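Local coordinates for Lmo0135 protein (Listeria monocytogenes EGD-e, PDB 5ISU) that acts as the substrate-binding protein of an ABC transporter, probably capturing peptides or related solutes for uptake into the cell, at residues F116-K121 and F135-V140; N197-G202 and D494-Y499; I251-N256 and D468-A473; T262-Q267 and A391-A396. One frame throughout, in Å; residues are numbered along the deposited sequence.

Contact 1. Residues F116-K121 and F135-V140; sequences FVFDDK and FTLPTV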
loop_
_atom_site.group_PDB
_atom_site.type_symbol
_atom_site.label_atom_id
_atom_site.label_comp_id
_atom_site.label_asym_id
_atom_site.label_seq_id
_atom_site.Cartn_x
_atom_site.Cartn_y
_atom_site.Cartn_z
ATOM N N PHE A 116 17.013 3.693 4.857
ATOM C CA PHE A 116 17.966 4.411 5.711
ATOM C C PHE A 116 19.412 4.296 5.215
ATOM O O PHE A 116 20.344 4.710 5.917
ATOM C CB PHE A 116 17.849 3.913 7.159
ATOM C CG PHE A 116 16.475 4.107 7.757
ATOM C CD1 PHE A 116 15.498 3.154 7.588
ATOM C CD2 PHE A 116 16.170 5.252 8.482
ATOM C CE1 PHE A 116 14.233 3.332 8.126
ATOM C CE2 PHE A 116 14.922 5.438 9.030
ATOM C CZ PHE A 116 13.945 4.478 8.848
ATOM N N VAL A 117 19.581 3.770 3.998
ATOM C CA VAL A 117 20.895 3.584 3.379
ATOM C C VAL A 117 20.913 4.238 1.976
ATOM O O VAL A 117 19.922 4.191 1.246
ATOM C CB VAL A 117 21.228 2.086 3.271
ATOM C CG1 VAL A 117 22.630 1.876 2.729
ATOM C CG2 VAL A 117 21.103 1.428 4.634
ATOM N N PHE A 118 22.047 4.849 1.622
ATOM C CA PHE A 118 22.219 5.550 0.342
ATOM C C PHE A 118 23.619 5.285 -0.139
ATOM O O PHE A 118 24.573 5.647 0.545
ATOM C CB PHE A 118 22.019 7.044 0.548
ATOM C CG PHE A 118 20.735 7.366 1.216
ATOM C CD1 PHE A 118 19.552 7.392 0.487
ATOM C CD2 PHE A 118 20.685 7.570 2.587
ATOM C CE1 PHE A 118 18.347 7.654 1.107
ATOM C CE2 PHE A 118 19.478 7.823 3.216
ATOM C CZ PHE A 118 18.306 7.870 2.476
ATOM N N ASP A 119 23.746 4.653 -1.306
ATOM C CA ASP A 119 25.059 4.251 -1.850
ATOM C C ASP A 119 25.825 3.427 -0.811
ATOM O O ASP A 119 27.021 3.607 -0.617
ATOM C CB ASP A 119 25.904 5.455 -2.327
ATOM C CG ASP A 119 25.434 6.023 -3.653
ATOM O OD1 ASP A 119 24.209 6.111 -3.871
ATOM O OD2 ASP A 119 26.310 6.403 -4.470
ATOM N N ASP A 120 25.108 2.539 -0.125
ATOM C CA ASP A 120 25.691 1.674 0.910
ATOM C C ASP A 120 26.133 2.422 2.190
ATOM O O ASP A 120 26.704 1.788 3.085
ATOM C CB ASP A 120 26.865 0.841 0.344
ATOM C CG ASP A 120 26.508 0.121 -0.964
ATOM O OD1 ASP A 120 25.305 0.015 -1.286
ATOM O OD2 ASP A 120 27.437 -0.340 -1.667
ATOM N N LYS A 121 25.897 3.745 2.271
ATOM C CA LYS A 121 26.219 4.508 3.491
ATOM C C LYS A 121 24.939 4.715 4.307
ATOM O O LYS A 121 23.903 5.125 3.753
ATOM C CB LYS A 121 26.853 5.885 3.237
ATOM C CG LYS A 121 28.309 5.880 2.776
ATOM C CD LYS A 121 28.479 6.023 1.276
ATOM C CE LYS A 121 28.158 7.442 0.816
ATOM N NZ LYS A 121 28.456 7.656 -0.631
ATOM N N PHE A 135 18.863 13.719 12.198
ATOM C CA PHE A 135 19.298 12.770 11.185
ATOM C C PHE A 135 20.249 13.510 10.256
ATOM O O PHE A 135 19.942 14.617 9.813
ATOM C CB PHE A 135 18.141 12.282 10.297
ATOM C CG PHE A 135 17.079 11.475 11.004
ATOM C CD1 PHE A 135 15.976 12.095 11.557
ATOM C CD2 PHE A 135 17.149 10.093 11.030
ATOM C CE1 PHE A 135 14.969 11.356 12.166
ATOM C CE2 PHE A 135 16.155 9.342 11.640
ATOM C CZ PHE A 135 15.060 9.974 12.212
ATOM N N THR A 136 21.380 12.891 9.952
ATOM C CA THR A 136 22.364 13.471 9.054
ATOM C C THR A 136 22.603 12.490 7.908
ATOM O O THR A 136 23.144 11.402 8.116
ATOM C CB THR A 136 23.671 13.798 9.793
ATOM O OG1 THR A 136 24.001 12.717 10.674
ATOM C CG2 THR A 136 23.511 15.066 10.628
ATOM N N LEU A 137 22.152 12.870 6.712
ATOM C CA LEU A 137 22.300 12.039 5.519
ATOM C C LEU A 137 23.658 12.222 4.933
ATOM O O LEU A 137 24.203 13.317 5.027
ATOM C CB LEU A 137 21.308 12.456 4.429
ATOM C CG LEU A 137 19.832 12.258 4.694
ATOM C CD1 LEU A 137 19.037 12.767 3.507
ATOM C CD2 LEU A 137 19.540 10.800 4.948
ATOM N N PRO A 138 24.189 11.172 4.275
ATOM C CA PRO A 138 25.510 11.252 3.604
ATOM C C PRO A 138 25.453 12.069 2.297
ATOM O O PRO A 138 26.391 12.785 1.968
ATOM C CB PRO A 138 25.858 9.783 3.330
ATOM C CG PRO A 138 24.534 9.070 3.289
ATOM C CD PRO A 138 23.620 9.809 4.224
ATOM N N THR A 139 24.350 11.943 1.564
ATOM C CA THR A 139 24.122 12.685 0.321
ATOM C C THR A 139 22.667 13.111 0.303
ATOM O O THR A 139 21.877 12.685 1.161
ATOM C CB THR A 139 24.476 11.851 -0.927
ATOM O OG1 THR A 139 24.019 10.508 -0.743
ATOM C CG2 THR A 139 25.969 11.816 -1.141
ATOM N N VAL A 140 22.302 13.961 -0.651
ATOM C CA VAL A 140 20.925 14.447 -0.724
ATOM C C VAL A 140 19.966 13.292 -1.062
ATOM O O VAL A 140 20.317 12.415 -1.850
ATOM C CB VAL A 140 20.800 15.598 -1.744
ATOM C CG1 VAL A 140 19.353 16.067 -1.850
ATOM C CG2 VAL A 140 21.710 16.759 -1.343
#
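F118 meets L137 and P138 through the CD2-CE2 part of its ring. CE2 lies 3.4 Å from L137 CD2, a tight carbon-carbon approach, and CZ faces the same methyl group at 4.0 Å. The adjoining CD2 comes within 4.0 Å of P138 CD, where the aromatic and pyrrolidine side chains cross at about a right angle. CG of F118 stands anti to its own carbonyl carbon (chi1 -53°), and the ring beyond it slants against both neighbours. In L137 the chain is extended to CD1 (chi2 179°), and the other branch, CD2, does the touching. At the root of the phenylalanine, CB passes 4.2 Å from T139 OG1.

F118 opens a type I' beta turn that ends at K121 and links strand 117-118 to strand 121-129, making a tight hairpin at one margin of a five-stranded antiparallel sheet. F118 and K121 pair through both backbone bonds, N to O each way. The two turn residues, D119 and D120, both have positive phi, a conformation that aspartate tolerates better than beta-branched residues do.

K121 covers P138 from the hairpin side. Its CB is 3.9 Å from P138 CG, and the chain then bends at chi2 and chi3, the second bend (72°) placing CE 4.1 Å from P138 CB. The aliphatic part of the lysine thus lies against the proline, the two side chains sliding past each other in opposite directions. The rigid proline ring offers apolar carbons to both F118 and K121. F144 of helix 144-148 touches both F118 and L137.

Contact 2. Residues N197-G202 and D494-Y499; sequences NDYFDG and DLSKLY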
loop_
_atom_site.group_PDB
_atom_site.type_symbol
_atom_site.label_atom_id
_atom_site.label_comp_id
_atom_site.label_asym_id
_atom_site.label_seq_id
_atom_site.Cartn_x
_atom_site.Cartn_y
_atom_site.Cartn_z
ATOM N N ASN A 197 -5.110 5.286 28.305
ATOM C CA ASN A 197 -5.586 6.594 28.783
ATOM C C ASN A 197 -4.662 7.760 28.527
ATOM O O ASN A 197 -5.135 8.869 28.322
ATOM C CB ASN A 197 -5.947 6.537 30.276
ATOM C CG ASN A 197 -7.161 5.672 30.537
ATOM O OD1 ASN A 197 -7.982 5.460 29.651
ATOM N ND2 ASN A 197 -7.286 5.178 31.753
ATOM N N ASP A 198 -3.355 7.516 28.513
ATOM C CA ASP A 198 -2.390 8.605 28.280
ATOM C C ASP A 198 -1.978 8.742 26.812
ATOM O O ASP A 198 -0.920 9.288 26.516
ATOM C CB ASP A 198 -1.171 8.399 29.170
ATOM C CG ASP A 198 -1.534 8.353 30.642
ATOM O OD1 ASP A 198 -2.333 9.200 31.093
ATOM O OD2 ASP A 198 -0.997 7.478 31.353
ATOM N N TYR A 199 -2.799 8.215 25.907
ATOM C CA TYR A 199 -2.553 8.344 24.462
ATOM C C TYR A 199 -2.354 9.823 24.148
ATOM O O TYR A 199 -3.149 10.664 24.567
ATOM C CB TYR A 199 -3.729 7.767 23.685
ATOM C CG TYR A 199 -3.620 7.936 22.194
ATOM C CD1 TYR A 199 -2.558 7.375 21.492
ATOM C CD2 TYR A 199 -4.603 8.609 21.473
ATOM C CE1 TYR A 199 -2.459 7.525 20.120
ATOM C CE2 TYR A 199 -4.529 8.721 20.106
ATOM C CZ TYR A 199 -3.437 8.180 19.427
ATOM O OH TYR A 199 -3.338 8.316 18.054
ATOM N N PHE A 200 -1.310 10.141 23.396
ATOM C CA PHE A 200 -0.959 11.552 23.166
ATOM C C PHE A 200 -2.066 12.427 22.566
ATOM O O PHE A 200 -2.123 13.611 22.852
ATOM C CB PHE A 200 0.290 11.683 22.283
ATOM C CG PHE A 200 0.018 11.481 20.828
ATOM C CD1 PHE A 200 0.058 10.222 20.262
ATOM C CD2 PHE A 200 -0.314 12.566 20.021
ATOM C CE1 PHE A 200 -0.228 10.044 18.919
ATOM C CE2 PHE A 200 -0.596 12.399 18.673
ATOM C CZ PHE A 200 -0.555 11.135 18.127
ATOM N N ASP A 201 -2.925 11.873 21.731
ATOM C CA ASP A 201 -3.893 12.734 21.057
ATOM C C ASP A 201 -5.224 12.869 21.801
ATOM O O ASP A 201 -6.157 13.489 21.274
ATOM C CB ASP A 201 -4.139 12.260 19.612
ATOM C CG ASP A 201 -4.511 13.403 18.679
ATOM O OD1 ASP A 201 -3.904 14.487 18.809
ATOM O OD2 ASP A 201 -5.371 13.214 17.795
ATOM N N GLY A 202 -5.302 12.302 23.009
ATOM C CA GLY A 202 -6.495 12.380 23.830
ATOM C C GLY A 202 -6.981 11.000 24.193
ATOM O O GLY A 202 -6.861 10.053 23.416
ATOM N N ASP A 494 -6.998 6.436 13.090
ATOM C CA ASP A 494 -7.021 6.489 14.528
ATOM C C ASP A 494 -8.408 6.126 15.091
ATOM O O ASP A 494 -9.348 6.925 15.064
ATOM C CB ASP A 494 -6.607 7.899 14.973
ATOM C CG ASP A 494 -6.353 8.008 16.479
ATOM O OD1 ASP A 494 -6.689 7.074 17.241
ATOM O OD2 ASP A 494 -5.803 9.046 16.911
ATOM N N LEU A 495 -8.485 4.922 15.643
ATOM C CA LEU A 495 -9.706 4.381 16.215
ATOM C C LEU A 495 -10.160 5.055 17.516
ATOM O O LEU A 495 -11.286 4.825 17.945
ATOM C CB LEU A 495 -9.520 2.876 16.471
ATOM C CG LEU A 495 -9.353 1.953 15.257
ATOM C CD1 LEU A 495 -8.881 0.569 15.667
ATOM C CD2 LEU A 495 -10.665 1.850 14.512
ATOM N N SER A 496 -9.284 5.848 18.148
ATOM C CA SER A 496 -9.617 6.533 19.403
ATOM C C SER A 496 -10.666 7.621 19.203
ATOM O O SER A 496 -11.258 8.090 20.188
ATOM C CB SER A 496 -8.366 7.161 20.047
ATOM O OG SER A 496 -7.862 8.222 19.255
ATOM N N LYS A 497 -10.874 8.033 17.942
ATOM C CA LYS A 497 -11.907 9.019 17.589
ATOM C C LYS A 497 -13.317 8.420 17.424
ATOM O O LYS A 497 -14.312 9.171 17.409
ATOM C CB LYS A 497 -11.525 9.782 16.319
ATOM C CG LYS A 497 -10.139 10.436 16.363
ATOM C CD LYS A 497 -9.898 11.264 17.620
ATOM C CE LYS A 497 -8.475 11.810 17.637
ATOM N NZ LYS A 497 -8.181 12.462 18.938
ATOM N N LEU A 498 -13.428 7.097 17.291
ATOM C CA LEU A 498 -14.768 6.476 17.151
ATOM C C LEU A 498 -15.468 6.474 18.498
ATOM O O LEU A 498 -14.816 6.452 19.538
ATOM C CB LEU A 498 -14.684 5.046 16.602
ATOM C CG LEU A 498 -14.099 4.874 15.194
ATOM C CD1 LEU A 498 -14.057 3.402 14.824
ATOM C CD2 LEU A 498 -14.895 5.659 14.162
ATOM N N TYR A 499 -16.796 6.517 18.494
ATOM C CA TYR A 499 -17.540 6.520 19.755
ATOM C C TYR A 499 -18.862 5.823 19.594
ATOM O O TYR A 499 -19.440 5.834 18.512
ATOM C CB TYR A 499 -17.720 7.953 20.291
ATOM C CG TYR A 499 -18.412 8.920 19.342
ATOM C CD1 TYR A 499 -19.808 8.984 19.273
ATOM C CD2 TYR A 499 -17.679 9.798 18.540
ATOM C CE1 TYR A 499 -20.445 9.865 18.404
ATOM C CE2 TYR A 499 -18.311 10.687 17.676
ATOM C CZ TYR A 499 -19.692 10.714 17.620
ATOM O OH TYR A 499 -20.324 11.583 16.777
HETATM O O HOH W 1 -5.664 11.424 15.698
HETATM O O HOH W 2 -7.710 10.443 20.750
#
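An Asx turn at D494, leading into the 3-10 segment 495-497 near the C-terminus, meets the type I beta turn Y199-G202 in the loop between strands 190-195 and 208-213. Y199 and D494 reach toward each other tip to tip: the phenol OH donates to D494 OD2 at 2.8 Å, arriving from above the carboxylate, whose plane stands 86° from the ring. With CG anti to the backbone N (chi1 176°), the Y199 ring points across to D494, and S496 OG lies 3.5 Å from Y199 CE2. OD1 of D494 is gripped by S496 OG (2.6 Å) and S496 N (3.0 Å), both from one face of the carboxylate, and this fixes the acid's rotation. K497 bends at chi2, and its NZ forms a salt bridge with D201 OD2 at 3.1 Å and a weak bond to D201 O. One water joins NZ, S496 OG and G202 O. The backbone of G202 adopts angles at which a CB would press on the preceding carbonyl, so glycine suits the turn's end. D201 OD2 and D494 OD2 are 4.3 Å apart, and a second water donates to both. That water, the phenol and the lysine probably offset the repulsion, consistent with both aspartates being charged.

Contact 3. Residues I251-N256 and D468-A473; sequences ITYPEN and DNAVLA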
loop_
_atom_site.group_PDB
_atom_site.type_symbol
_atom_site.label_atom_id
_atom_site.label_comp_id
_atom_site.label_asym_id
_atom_site.label_seq_id
_atom_site.Cartn_x
_atom_site.Cartn_y
_atom_site.Cartn_z
ATOM N N ILE A 251 -18.853 3.237 3.862
ATOM C CA ILE A 251 -17.857 4.265 3.589
ATOM C C ILE A 251 -16.955 3.793 2.453
ATOM O O ILE A 251 -16.388 2.707 2.521
ATOM C CB ILE A 251 -16.974 4.532 4.818
ATOM C CG1 ILE A 251 -17.818 4.634 6.091
ATOM C CG2 ILE A 251 -16.175 5.807 4.609
ATOM C CD1 ILE A 251 -17.002 4.658 7.363
ATOM N N THR A 252 -16.823 4.637 1.439
ATOM C CA THR A 252 -16.018 4.375 0.261
ATOM C C THR A 252 -14.946 5.472 0.156
ATOM O O THR A 252 -15.264 6.650 0.176
ATOM C CB THR A 252 -16.898 4.374 -0.988
ATOM O OG1 THR A 252 -17.881 3.335 -0.865
ATOM C CG2 THR A 252 -16.062 4.139 -2.252
ATOM N N TYR A 253 -13.688 5.061 0.026
ATOM C CA TYR A 253 -12.556 5.977 0.003
ATOM C C TYR A 253 -11.408 5.390 -0.847
ATOM O O TYR A 253 -11.345 4.177 -1.037
ATOM C CB TYR A 253 -12.091 6.206 1.444
ATOM C CG TYR A 253 -11.762 4.906 2.159
ATOM C CD1 TYR A 253 -12.768 4.105 2.667
ATOM C CD2 TYR A 253 -10.446 4.472 2.292
ATOM C CE1 TYR A 253 -12.488 2.911 3.287
ATOM C CE2 TYR A 253 -10.147 3.276 2.926
ATOM C CZ TYR A 253 -11.166 2.500 3.426
ATOM O OH TYR A 253 -10.880 1.305 4.035
ATOM N N PRO A 254 -10.510 6.244 -1.369
ATOM C CA PRO A 254 -9.436 5.691 -2.195
ATOM C C PRO A 254 -8.482 4.799 -1.423
ATOM O O PRO A 254 -8.155 5.097 -0.294
ATOM C CB PRO A 254 -8.714 6.945 -2.732
ATOM C CG PRO A 254 -9.710 8.060 -2.600
ATOM C CD PRO A 254 -10.464 7.722 -1.343
ATOM N N GLU A 255 -8.092 3.674 -2.011
ATOM C CA GLU A 255 -7.133 2.775 -1.356
ATOM C C GLU A 255 -5.730 2.995 -1.909
ATOM O O GLU A 255 -4.794 2.305 -1.506
ATOM C CB GLU A 255 -7.544 1.301 -1.471
ATOM C CG GLU A 255 -6.726 0.383 -0.545
ATOM C CD GLU A 255 -7.467 -0.872 -0.093
ATOM O OE1 GLU A 255 -7.312 -1.251 1.096
ATOM O OE2 GLU A 255 -8.245 -1.447 -0.891
ATOM N N ASN A 256 -5.589 3.980 -2.798
ATOM C CA ASN A 256 -4.313 4.276 -3.459
ATOM C C ASN A 256 -3.765 3.046 -4.169
ATOM O O ASN A 256 -2.559 2.853 -4.257
ATOM C CB ASN A 256 -3.290 4.855 -2.480
ATOM C CG ASN A 256 -3.700 6.204 -1.929
ATOM O OD1 ASN A 256 -4.487 6.927 -2.520
ATOM N ND2 ASN A 256 -3.140 6.555 -0.807
ATOM N N ASP A 468 -8.245 2.154 -7.575
ATOM C CA ASP A 468 -9.317 1.505 -6.827
ATOM C C ASP A 468 -9.675 2.080 -5.451
ATOM O O ASP A 468 -8.851 2.662 -4.760
ATOM C CB ASP A 468 -8.969 0.026 -6.686
ATOM C CG ASP A 468 -8.973 -0.709 -8.017
ATOM O OD1 ASP A 468 -9.201 -0.080 -9.082
ATOM O OD2 ASP A 468 -8.757 -1.942 -7.991
ATOM N N ASN A 469 -10.931 1.906 -5.072
ATOM C CA ASN A 469 -11.404 2.351 -3.754
ATOM C C ASN A 469 -11.640 1.121 -2.902
ATOM O O ASN A 469 -11.833 0.044 -3.416
ATOM C CB ASN A 469 -12.714 3.139 -3.859
ATOM C CG ASN A 469 -12.575 4.403 -4.677
ATOM O OD1 ASN A 469 -11.534 5.063 -4.666
ATOM N ND2 ASN A 469 -13.629 4.745 -5.400
ATOM N N ALA A 470 -11.543 1.283 -1.595
ATOM C CA ALA A 470 -11.851 0.224 -0.647
ATOM C C ALA A 470 -13.203 0.624 -0.052
ATOM O O ALA A 470 -13.631 1.781 -0.182
ATOM C CB ALA A 470 -10.792 0.136 0.424
ATOM N N VAL A 471 -13.868 -0.331 0.597
ATOM C CA VAL A 471 -15.195 -0.100 1.198
ATOM C C VAL A 471 -15.265 -0.684 2.602
ATOM O O VAL A 471 -14.821 -1.817 2.826
ATOM C CB VAL A 471 -16.313 -0.759 0.359
ATOM C CG1 VAL A 471 -17.683 -0.408 0.913
ATOM C CG2 VAL A 471 -16.227 -0.317 -1.093
ATOM N N LEU A 472 -15.809 0.099 3.530
ATOM C CA LEU A 472 -16.029 -0.327 4.902
ATOM C C LEU A 472 -17.504 -0.248 5.246
ATOM O O LEU A 472 -18.236 0.611 4.740
ATOM C CB LEU A 472 -15.365 0.615 5.895
ATOM C CG LEU A 472 -13.862 0.754 5.864
ATOM C CD1 LEU A 472 -13.481 1.900 6.784
ATOM C CD2 LEU A 472 -13.184 -0.556 6.249
ATOM N N ALA A 473 -17.901 -1.097 6.183
ATOM C CA ALA A 473 -19.229 -1.073 6.736
ATOM C C ALA A 473 -19.013 -0.865 8.234
ATOM O O ALA A 473 -18.258 -1.615 8.863
ATOM C CB ALA A 473 -19.959 -2.372 6.461
HETATM O O HOH W 3 -9.145 -1.663 -3.563
HETATM O O HOH W 4 -7.306 4.864 -5.224
#
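Two long antiparallel strands, 248-263 and 462-475, pair here within a mixed sheet, the N-to-C directions of the two short segments 131° apart. Backbone bonds join I251 with L472 and Y253 with A470 in both directions, and E255 N reaches D468 O. The bond from A470 N to Y253 O, 3.0 Å, runs nearly along the C=O axis. P254 has no N-H to give and occupies a non-hydrogen-bonded position opposite N469, whose OD1 approaches P254 CA at 3.3 Å.

On the face carrying I251, Y253, A470 and L472, the tyrosine ring packs against both A470 and L472. Its CG sits between the backbone N and the carbonyl carbon (chi1 56°), and the ring comes across the partner strand. A470 O lies over one ring face, while A470 CB is 3.8 Å from Y253 CZ. L472 CG meets the ring at its edge, 3.6 Å from Y253 CE1 and 3.5 Å from Y253 OH. The small A470 suits a place where the E255 carboxylate also closes on its methyl, with E255 OE2 3.3 Å from A470 CB. OE1 of that glutamate pairs with R39, and a water joins OE2 to N469 O.

On the other face T252 and V471 lie side by side, pointing the same way, T252 OG1 4.0 Å from V471 CG2. This suits two beta-branched residues. T252 CG2 turns to N469 CB at 3.8 Å, while T252 OG1 and N469 ND2 are both tied to E297.

Such paired long strands are consistent with the connection between lobes in family 5 solute-binding proteins of the OppA and DppA type, where two chain passages form the hinge.

Contact 4. Residues T262-Q267 and A391-A396; sequences TFNENQ and ADYSIA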
loop_
_atom_site.group_PDB
_atom_site.type_symbol
_atom_site.label_atom_id
_atom_site.label_comp_id
_atom_site.label_asym_id
_atom_site.label_seq_id
_atom_site.Cartn_x
_atom_site.Cartn_y
_atom_site.Cartn_z
ATOM N N THR A 262 0.281 -6.061 -17.110
ATOM C CA THR A 262 1.681 -5.970 -17.523
ATOM C C THR A 262 1.857 -6.705 -18.832
ATOM O O THR A 262 1.211 -7.710 -19.043
ATOM C CB THR A 262 2.597 -6.726 -16.550
ATOM O OG1 THR A 262 2.330 -8.132 -16.656
ATOM C CG2 THR A 262 2.386 -6.295 -15.118
ATOM N N PHE A 263 2.754 -6.236 -19.694
ATOM C CA PHE A 263 3.055 -6.939 -20.963
ATOM C C PHE A 263 4.439 -7.547 -20.796
ATOM O O PHE A 263 5.406 -6.810 -20.607
ATOM C CB PHE A 263 3.013 -5.999 -22.165
ATOM C CG PHE A 263 1.659 -5.364 -22.398
ATOM C CD1 PHE A 263 0.577 -6.133 -22.787
ATOM C CD2 PHE A 263 1.490 -3.990 -22.294
ATOM C CE1 PHE A 263 -0.662 -5.555 -23.009
ATOM C CE2 PHE A 263 0.257 -3.405 -22.528
ATOM C CZ PHE A 263 -0.820 -4.191 -22.885
ATOM N N ASN A 264 4.524 -8.881 -20.827
ATOM C CA ASN A 264 5.802 -9.586 -20.600
ATOM C C ASN A 264 6.749 -9.508 -21.794
ATOM O O ASN A 264 6.633 -10.294 -22.741
ATOM C CB ASN A 264 5.551 -11.058 -20.257
ATOM C CG ASN A 264 6.791 -11.763 -19.703
ATOM O OD1 ASN A 264 7.894 -11.218 -19.712
ATOM N ND2 ASN A 264 6.602 -12.972 -19.190
ATOM N N GLU A 265 7.714 -8.594 -21.732
ATOM C CA GLU A 265 8.674 -8.438 -22.823
ATOM C C GLU A 265 9.663 -9.609 -22.999
ATOM O O GLU A 265 10.472 -9.580 -23.918
ATOM C CB GLU A 265 9.399 -7.098 -22.732
ATOM C CG GLU A 265 8.425 -5.935 -22.824
ATOM C CD GLU A 265 9.091 -4.571 -22.914
ATOM O OE1 GLU A 265 10.233 -4.478 -23.408
ATOM O OE2 GLU A 265 8.433 -3.574 -22.532
ATOM N N ASN A 266 9.618 -10.612 -22.119
ATOM C CA ASN A 266 10.446 -11.818 -22.319
ATOM C C ASN A 266 9.872 -12.645 -23.495
ATOM O O ASN A 266 10.590 -13.450 -24.091
ATOM C CB ASN A 266 10.571 -12.671 -21.051
ATOM C CG ASN A 266 11.480 -12.042 -20.001
ATOM O OD1 ASN A 266 12.246 -11.110 -20.290
ATOM N ND2 ASN A 266 11.423 -12.573 -18.778
ATOM N N GLN A 267 8.583 -12.451 -23.810
ATOM C CA GLN A 267 7.983 -13.095 -24.981
ATOM C C GLN A 267 8.376 -12.199 -26.150
ATOM O O GLN A 267 8.083 -11.014 -26.130
ATOM C CB GLN A 267 6.453 -13.219 -24.885
ATOM C CG GLN A 267 5.973 -14.222 -23.840
ATOM C CD GLN A 267 4.539 -14.685 -24.076
ATOM O OE1 GLN A 267 3.803 -14.095 -24.867
ATOM N NE2 GLN A 267 4.142 -15.756 -23.393
ATOM N N ALA A 391 8.805 -16.569 -19.177
ATOM C CA ALA A 391 8.141 -16.115 -20.407
ATOM C C ALA A 391 6.875 -16.938 -20.706
ATOM O O ALA A 391 6.454 -17.042 -21.864
ATOM C CB ALA A 391 9.105 -16.189 -21.582
ATOM N N ASP A 392 6.276 -17.524 -19.670
ATOM C CA ASP A 392 5.038 -18.295 -19.841
ATOM C C ASP A 392 3.853 -17.373 -20.060
ATOM O O ASP A 392 2.997 -17.646 -20.897
ATOM C CB ASP A 392 4.747 -19.154 -18.610
ATOM C CG ASP A 392 5.809 -20.197 -18.353
ATOM O OD1 ASP A 392 6.669 -20.451 -19.235
ATOM O OD2 ASP A 392 5.767 -20.780 -17.255
ATOM N N TYR A 393 3.821 -16.277 -19.309
ATOM C CA TYR A 393 2.713 -15.327 -19.381
ATOM C C TYR A 393 2.968 -14.220 -20.391
ATOM O O TYR A 393 4.057 -13.670 -20.460
ATOM C CB TYR A 393 2.411 -14.720 -17.989
ATOM C CG TYR A 393 3.501 -13.821 -17.373
ATOM C CD1 TYR A 393 4.567 -14.370 -16.653
ATOM C CD2 TYR A 393 3.427 -12.429 -17.463
ATOM C CE1 TYR A 393 5.544 -13.571 -16.077
ATOM C CE2 TYR A 393 4.394 -11.620 -16.878
ATOM C CZ TYR A 393 5.458 -12.202 -16.193
ATOM O OH TYR A 393 6.438 -11.426 -15.610
ATOM N N SER A 394 1.956 -13.912 -21.188
ATOM C CA SER A 394 2.051 -12.808 -22.128
ATOM C C SER A 394 1.623 -11.575 -21.342
ATOM O O SER A 394 2.230 -10.509 -21.431
ATOM C CB SER A 394 1.117 -13.017 -23.320
ATOM O OG SER A 394 1.225 -14.336 -23.825
ATOM N N ILE A 395 0.569 -11.749 -20.556
ATOM C CA ILE A 395 0.003 -10.673 -19.752
ATOM C C ILE A 395 -0.296 -11.193 -18.357
ATOM O O ILE A 395 -0.707 -12.352 -18.191
ATOM C CB ILE A 395 -1.319 -10.166 -20.376
ATOM C CG1 ILE A 395 -1.075 -9.667 -21.806
ATOM C CG2 ILE A 395 -1.946 -9.067 -19.514
ATOM C CD1 ILE A 395 -2.339 -9.307 -22.555
ATOM N N ALA A 396 -0.067 -10.339 -17.361
ATOM C CA ALA A 396 -0.367 -10.644 -15.974
ATOM C C ALA A 396 -1.122 -9.462 -15.341
ATOM O O ALA A 396 -0.737 -8.302 -15.498
ATOM C CB ALA A 396 0.902 -10.937 -15.211
HETATM O O HOH W 5 2.032 -17.344 -24.300
#
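N264 leaves strand 248-263 and reaches over to Y393 with CB, CG and ND2. CB packs close to Y393 O, and CG, anti to the backbone N (chi1 -167°), lies 3.7 Å from Y393 CE2. The amide then spreads over the ring, its plane 30° from that of the tyrosine, and ND2 stands over the ring centre, 3.2 Å above the plane. ND2 donates to Y393 O at 2.9 Å, in the carbonyl plane, and also to N390 O. On the other branch OD1 accepts from N266 N, closing an Asx turn that helps shape the type I turn N264-Q267, and it is bonded to N423 as well. Asparagine suits this place because it is short and carries both donor and acceptor.

The strands pair just before the turn. A396 O accepts from both T262 N and T262 OG1, the hydroxyl using a lone pair in the carbonyl plane at 3.3 Å. F263 and I395 lie side by side, CD1 to CG1 4.0 Å. N264 N to S394 O, almost straight at 176°, continues the backbone bonding.

Beyond the turn Q267 extends past CG to bring its amide to the other segment. Its OE1 accepts a hydrogen bond from S394 OG at 2.8 Å, and NE2 gives to A391 O at 3.1 Å. S394 OG is also bonded to T343 N, and a water links it to NE2. N266 and A391 meet through their CB atoms. Where regular pairing stops, side-chain amides thus take over from backbone groups, which probably lowers the cost of burying the Y393 carbonyl.

How the contacts relate
Contacts 3 and 4 belong to the same sheet and share strand 248-263: the first pairs it with 462-475, the second with 395-400 near its far end, their centres about 30 Å apart. Contact 3, the nearest to the middle of the chain and partly buried, relies on regular backbone bonding, whereas contact 4 is buried and turns to side-chain amides as the strand runs out. Contact 2, also buried, joins loops by carboxylates, a phenol, a lysine and waters. It approaches contact 3 to about 7 Å between nearest atoms. Contact 1 lies at the surface on a different, antiparallel sheet, about 36 Å from contacts 3 and 4 between centres, and its contacts across the segments are almost wholly apolar.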